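Local coordinates for Exo-1,3/1,4-beta-glucanase (Pseudoalteromonas sp., PDB 3RRX), which probably removes glucose units from the ends of beta-1,3- and beta-1,4-linked glucans as a glycoside hydrolase family 3 exo-glucanase, at residues Y178-D183 against L580-P585; Q54-G59 against S96-I101. The protein carries 1 engineered substitution. All coordinates share one frame; numbering follows the deposited sequence. Where two conformers were deposited one is given.

Contact 2 comes first along the chain and is complete by residue 101, before contact 1 opens. Their centres are 49 Å apart and the nearest atoms about 29 Å, on opposite sides of the chain's centre, so neither touches the other. Contact 2 is local: helix 52-58 meets the loop that follows helix 79-94 and leads to strand 106-110, all within the family 3 N-terminal (TIM-barrel) part. Contact 1 is long-range, bringing the turn that leads into helix 182-197 of that same part against a loop of the C-terminal part, 397 residues on. Each is built round a metal: calcium is bound by residues of both parts in contact 1, whereas sodium sits at a remote edge of the first in contact 2.

Contact 1. Residues Y178-D183 against L580-P585; sequences YSEDPD and LSFSWP. With CA (calcium ion), chain B.
S581 and S179 are joined by hydrogen bonds at the centre of this buried contact. S581 OG donates to Y178 O (2.8 Å), and S581 O accepts twice: from S179 OG in its carbonyl plane, on a lone pair, and from E180 N at 3.2 Å. S179 OG, anti to its own N (chi1 -177°), reaches S581 O while also accepting from D181 N, an ST turn leading to D181, whose OD1 caps the helix at D183 N.

Metal binding and further hydrogen bonds centre on E180. Its chain runs extended beyond CG and brings the carboxylate alongside S583: S583 N meets OE1 at 2.7 Å, nearly straight at 172° but from above the carboxylate plane, while S583 OG donates to OE2 (2.6 Å) on the syn lone pair. OE1 also binds calcium at 2.3 Å, so both oxygens are engaged and the group can hardly rotate. L593 O, N594 OD1 and three waters complete the calcium shell, and one of these waters donates to S583 O. L595 N also bonds E180 OE2, and S583 OG pairs with Y600 OH.

Nonpolar contact comes from F582, whose ring lies flat against the S179-E180 peptide, E180 N standing 3.6 Å above its centre. CE2 approaches S179 CA to 3.4 Å.

The loop holding 580-585 thus lies against the turn before helix 182-197, with S179 and S581 both touching L184 in its first turn, helix 127-133 flanking Y178 and F582, and strand 546-551 behind L580 and W584.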
loop_
_atom_site.group_PDB
_atom_site.type_symbol
_atom_site.label_atom_id
_atom_site.label_comp_id
_atom_site.label_asym_id
_atom_site.label_seq_id
_atom_site.Cartn_x
_atom_site.Cartn_y
_atom_site.Cartn_z
ATOM N N TYR A 178 7.799 3.415 -1.294
ATOM C CA TYR A 178 8.435 3.421 -2.609
ATOM C C TYR A 178 9.967 3.467 -2.516
ATOM O O TYR A 178 10.661 2.992 -3.414
ATOM C CB TYR A 178 7.984 4.624 -3.440
ATOM C CG TYR A 178 6.505 4.677 -3.796
ATOM C CD1 TYR A 178 5.922 3.719 -4.628
ATOM C CD2 TYR A 178 5.707 5.735 -3.344
ATOM C CE1 TYR A 178 4.559 3.791 -4.983
ATOM C CE2 TYR A 178 4.346 5.816 -3.691
ATOM C CZ TYR A 178 3.782 4.841 -4.505
ATOM O OH TYR A 178 2.439 4.935 -4.842
ATOM N N SER A 179 10.493 4.050 -1.447
ATOM C CA SER A 179 11.929 4.328 -1.405
ATOM C C SER A 179 12.421 4.830 -0.050
ATOM O O SER A 179 11.661 5.406 0.735
ATOM C CB SER A 179 12.275 5.375 -2.478
ATOM O OG SER A 179 13.670 5.646 -2.528
ATOM N N GLU A 180 13.706 4.616 0.217
ATOM C CA GLU A 180 14.370 5.267 1.349
ATOM C C GLU A 180 14.619 6.747 1.037
ATOM O O GLU A 180 14.934 7.530 1.931
ATOM C CB GLU A 180 15.723 4.582 1.630
ATOM C CG GLU A 180 16.771 4.798 0.524
ATOM C CD GLU A 180 18.041 3.934 0.691
ATOM O OE1 GLU A 180 17.967 2.831 1.266
ATOM O OE2 GLU A 180 19.119 4.346 0.223
ATOM N N ASP A 181 14.506 7.108 -0.237
ATOM C CA ASP A 181 14.850 8.453 -0.734
ATOM C C ASP A 181 13.623 9.365 -0.814
ATOM O O ASP A 181 12.700 9.079 -1.570
ATOM C CB ASP A 181 15.458 8.314 -2.141
ATOM C CG ASP A 181 15.748 9.663 -2.815
ATOM O OD1 ASP A 181 15.855 10.689 -2.110
ATOM O OD2 ASP A 181 15.892 9.686 -4.061
ATOM N N PRO A 182 13.616 10.488 -0.062
ATOM C CA PRO A 182 12.435 11.359 -0.119
ATOM C C PRO A 182 12.159 11.925 -1.516
ATOM O O PRO A 182 10.994 12.115 -1.855
ATOM C CB PRO A 182 12.761 12.478 0.877
ATOM C CG PRO A 182 14.253 12.452 1.028
ATOM C CD PRO A 182 14.651 11.008 0.845
ATOM N N ASP A 183 13.196 12.160 -2.319
ATOM C CA ASP A 183 13.005 12.728 -3.657
ATOM C C ASP A 183 12.124 11.834 -4.529
ATOM O O ASP A 183 11.283 12.322 -5.285
ATOM C CB ASP A 183 14.343 12.935 -4.371
ATOM C CG ASP A 183 15.214 13.998 -3.712
ATOM O OD1 ASP A 183 14.706 14.759 -2.858
ATOM O OD2 ASP A 183 16.415 14.076 -4.063
ATOM N N LEU A 580 17.598 -0.176 -7.856
ATOM C CA LEU A 580 17.327 -0.149 -6.412
ATOM C C LEU A 580 16.806 1.194 -5.908
ATOM O O LEU A 580 17.441 2.241 -6.124
ATOM C CB LEU A 580 18.574 -0.530 -5.603
ATOM C CG LEU A 580 19.026 -1.991 -5.647
ATOM C CD1 LEU A 580 20.268 -2.212 -4.762
ATOM C CD2 LEU A 580 17.902 -2.905 -5.204
ATOM N N SER A 581 15.673 1.155 -5.201
ATOM C CA SER A 581 15.168 2.324 -4.480
ATOM C C SER A 581 15.451 2.251 -2.979
ATOM O O SER A 581 15.108 3.171 -2.236
ATOM C CB SER A 581 13.661 2.510 -4.717
ATOM O OG SER A 581 12.924 1.454 -4.135
ATOM N N PHE A 582 16.064 1.145 -2.549
ATOM C CA PHE A 582 16.568 0.969 -1.187
ATOM C C PHE A 582 17.996 0.432 -1.308
ATOM O O PHE A 582 18.265 -0.418 -2.158
ATOM C CB PHE A 582 15.722 -0.060 -0.403
ATOM C CG PHE A 582 14.385 0.473 0.074
ATOM C CD1 PHE A 582 14.212 0.880 1.394
ATOM C CD2 PHE A 582 13.320 0.569 -0.798
ATOM C CE1 PHE A 582 12.988 1.374 1.834
ATOM C CE2 PHE A 582 12.086 1.052 -0.375
ATOM C CZ PHE A 582 11.917 1.458 0.946
ATOM N N SER A 583 18.902 0.913 -0.466
ATOM C CA SER A 583 20.288 0.438 -0.518
ATOM C C SER A 583 20.396 -1.005 -0.026
ATOM O O SER A 583 19.735 -1.383 0.949
ATOM C CB SER A 583 21.184 1.335 0.329
ATOM O OG SER A 583 21.136 2.681 -0.114
ATOM N N TRP A 584 21.251 -1.796 -0.672
ATOM C CA TRP A 584 21.410 -3.208 -0.319
ATOM C C TRP A 584 22.640 -3.422 0.567
ATOM O O TRP A 584 23.745 -3.006 0.209
ATOM C CB TRP A 584 21.522 -4.063 -1.588
ATOM C CG TRP A 584 21.128 -5.487 -1.350
ATOM C CD1 TRP A 584 21.880 -6.466 -0.748
ATOM C CD2 TRP A 584 19.882 -6.093 -1.701
ATOM N NE1 TRP A 584 21.170 -7.644 -0.708
ATOM C CE2 TRP A 584 19.937 -7.436 -1.281
ATOM C CE3 TRP A 584 18.719 -5.625 -2.328
ATOM C CZ2 TRP A 584 18.879 -8.320 -1.478
ATOM C CZ3 TRP A 584 17.673 -6.495 -2.519
ATOM C CH2 TRP A 584 17.753 -7.832 -2.093
ATOM N N PRO A 585 22.448 -4.064 1.733
ATOM C CA PRO A 585 23.495 -4.186 2.755
ATOM C C PRO A 585 24.596 -5.201 2.412
ATOM O O PRO A 585 24.326 -6.259 1.852
ATOM C CB PRO A 585 22.718 -4.655 3.992
ATOM C CG PRO A 585 21.552 -5.447 3.400
ATOM C CD PRO A 585 21.171 -4.666 2.168
HETATM CA CA CA B . 18.089 2.148 3.495
HETATM O O HOH W 1 18.012 -0.152 2.689
HETATM O O HOH W 2 18.362 1.234 5.842
HETATM O O HOH W 3 15.784 2.003 4.220
#

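Contact 2. Residues Q54-G59 against S96-I101. With NA (sodium ion), chain C.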
loop_
_atom_site.group_PDB
_atom_site.type_symbol
_atom_site.label_atom_id
_atom_site.label_comp_id
_atom_site.label_asym_id
_atom_site.label_seq_id
_atom_site.Cartn_x
_atom_site.Cartn_y
_atom_site.Cartn_z
ATOM N N GLN A 54 -28.271 0.814 12.964
ATOM C CA GLN A 54 -27.441 1.818 13.632
ATOM C C GLN A 54 -27.157 2.984 12.693
ATOM O O GLN A 54 -27.060 4.133 13.130
ATOM C CB GLN A 54 -26.135 1.209 14.142
ATOM C CG GLN A 54 -26.274 0.395 15.430
ATOM C CD GLN A 54 -25.019 -0.389 15.750
ATOM O OE1 GLN A 54 -24.415 -1.000 14.868
ATOM N NE2 GLN A 54 -24.606 -0.360 17.013
ATOM N N MET A 55 -27.013 2.693 11.401
ATOM C CA MET A 55 -26.811 3.759 10.425
ATOM C C MET A 55 -28.060 4.634 10.319
ATOM O O MET A 55 -27.976 5.859 10.191
ATOM C CB MET A 55 -26.433 3.198 9.052
ATOM C CG MET A 55 -26.254 4.297 7.996
ATOM S SD MET A 55 -24.881 5.446 8.357
ATOM C CE MET A 55 -23.450 4.415 8.083
ATOM N N ARG A 56 -29.228 4.004 10.376
ATOM C CA ARG A 56 -30.477 4.753 10.334
ATOM C C ARG A 56 -30.597 5.642 11.571
ATOM O O ARG A 56 -30.998 6.802 11.481
ATOM C CB ARG A 56 -31.677 3.802 10.241
ATOM C CG ARG A 56 -33.009 4.497 9.969
ATOM C CD ARG A 56 -34.119 3.468 9.795
ATOM N NE ARG A 56 -33.662 2.372 8.949
ATOM C CZ ARG A 56 -33.774 2.353 7.625
ATOM N NH1 ARG A 56 -34.354 3.363 6.987
ATOM N NH2 ARG A 56 -33.313 1.317 6.945
ATOM N N LYS A 57 -30.224 5.098 12.722
ATOM C CA LYS A 57 -30.347 5.811 13.988
ATOM C C LYS A 57 -29.400 7.010 14.113
ATOM O O LYS A 57 -29.788 8.062 14.625
ATOM C CB LYS A 57 -30.112 4.842 15.150
ATOM C CG LYS A 57 -30.292 5.469 16.522
ATOM C CD LYS A 57 -30.182 4.432 17.624
ATOM C CE LYS A 57 -30.327 5.085 19.000
ATOM N NZ LYS A 57 -30.167 4.104 20.112
ATOM N N TYR A 58 -28.166 6.847 13.640
ATOM C CA TYR A 58 -27.107 7.837 13.872
ATOM C C TYR A 58 -26.679 8.633 12.641
ATOM O O TYR A 58 -26.246 9.775 12.766
ATOM C CB TYR A 58 -25.883 7.149 14.469
ATOM C CG TYR A 58 -26.119 6.592 15.851
ATOM C CD1 TYR A 58 -26.243 7.441 16.944
ATOM C CD2 TYR A 58 -26.225 5.226 16.064
ATOM C CE1 TYR A 58 -26.459 6.942 18.216
ATOM C CE2 TYR A 58 -26.436 4.713 17.334
ATOM C CZ TYR A 58 -26.553 5.582 18.407
ATOM O OH TYR A 58 -26.765 5.099 19.677
ATOM N N GLY A 59 -26.773 8.034 11.457
ATOM C CA GLY A 59 -26.399 8.736 10.237
ATOM C C GLY A 59 -24.906 9.048 10.170
ATOM O O GLY A 59 -24.511 10.138 9.762
ATOM N N SER A 96 -34.147 10.464 7.147
ATOM C CA SER A 96 -33.982 11.464 8.206
ATOM C C SER A 96 -34.754 11.125 9.481
ATOM O O SER A 96 -34.725 11.876 10.455
ATOM C CB SER A 96 -34.348 12.864 7.715
ATOM O OG SER A 96 -35.713 12.928 7.354
ATOM N N THR A 97 -35.448 9.994 9.473
ATOM C CA THR A 97 -36.103 9.507 10.676
ATOM C C THR A 97 -35.054 9.202 11.742
ATOM O O THR A 97 -33.937 8.805 11.420
ATOM C CB THR A 97 -36.923 8.239 10.384
ATOM O OG1 THR A 97 -37.929 8.536 9.408
ATOM C CG2 THR A 97 -37.593 7.729 11.653
ATOM N N LEU A 98 -35.409 9.398 13.007
ATOM C CA LEU A 98 -34.520 9.089 14.127
ATOM C C LEU A 98 -33.440 10.154 14.384
ATOM O O LEU A 98 -33.343 10.673 15.494
ATOM C CB LEU A 98 -33.892 7.690 13.981
ATOM C CG LEU A 98 -34.848 6.521 13.713
ATOM C CD1 LEU A 98 -34.117 5.184 13.814
ATOM C CD2 LEU A 98 -36.042 6.545 14.661
ATOM N N ASP A 99 -32.637 10.491 13.374
ATOM C CA ASP A 99 -31.537 11.439 13.602
ATOM C C ASP A 99 -31.773 12.850 13.047
ATOM O O ASP A 99 -31.056 13.791 13.404
ATOM C CB ASP A 99 -30.212 10.875 13.087
ATOM C CG ASP A 99 -30.128 10.886 11.582
ATOM O OD1 ASP A 99 -31.177 10.706 10.918
ATOM O OD2 ASP A 99 -29.012 11.084 11.061
ATOM N N GLY A 100 -32.758 12.996 12.170
ATOM C CA GLY A 100 -33.240 14.313 11.793
ATOM C C GLY A 100 -32.612 15.018 10.602
ATOM O O GLY A 100 -32.882 16.195 10.378
ATOM N N ILE A 101 -31.789 14.329 9.821
ATOM C CA ILE A 101 -31.172 14.988 8.669
ATOM C C ILE A 101 -30.864 13.976 7.577
ATOM O O ILE A 101 -30.820 12.797 7.845
ATOM C CB ILE A 101 -29.878 15.724 9.070
ATOM C CG1 ILE A 101 -29.468 16.719 7.984
ATOM C CG2 ILE A 101 -28.763 14.727 9.368
ATOM C CD1 ILE A 101 -28.383 17.672 8.426
HETATM NA NA NA C . -29.615 10.595 8.357
HETATM O O HOH W 4 -29.772 8.059 9.317
HETATM O O HOH W 5 -26.980 12.298 11.970
HETATM O O HOH W 6 -27.025 11.517 7.604
#
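The backbones come closest at K57 and L98, CA to CA 5.3 Å, where the last turn of helix 52-58 meets the loop that leads into strand 106-110 of the TIM-barrel-like N-terminal domain. The helix stops at G59, whose positive phi (66°) ends the turn while its N still bonds M55 O. Residues 96-101 fold back on themselves, with G100 N bonded to S96 O at 2.8 Å. G59 CA lies 3.6 Å from D99 OD2, and these close quarters, together with the positive phi, suit a residue without a side chain.

Among the side chains, L98 lies over the helix surface: its CD1 comes to 3.8 Å from K57 CA and also touches R56 CG, the aliphatic part of an arginine whose NH1, in the conformer given, pairs with D95. D99 turns toward the helix end, with chi1 73° setting CG between N and the carbonyl carbon, so that CB packs against K57 O (3.2 Å) and the carboxylate faces sodium. OD2 binds the ion at 2.8 Å, with I101 O, A93 O and two waters, and a further water lies between OD2 and Y58 O. A glycine in place of D99 would probably leave the sodium short of its carboxylate ligand and open a gap beside K57 O where CB now packs.

None of the carbonyl oxygens of R56, K57 and Y58 binds the ion, and the link to the helix is indirect: one of the two sodium-bound waters, its O 2.7 Å from the ion, lies 2.8 Å from R56 O and donates to it.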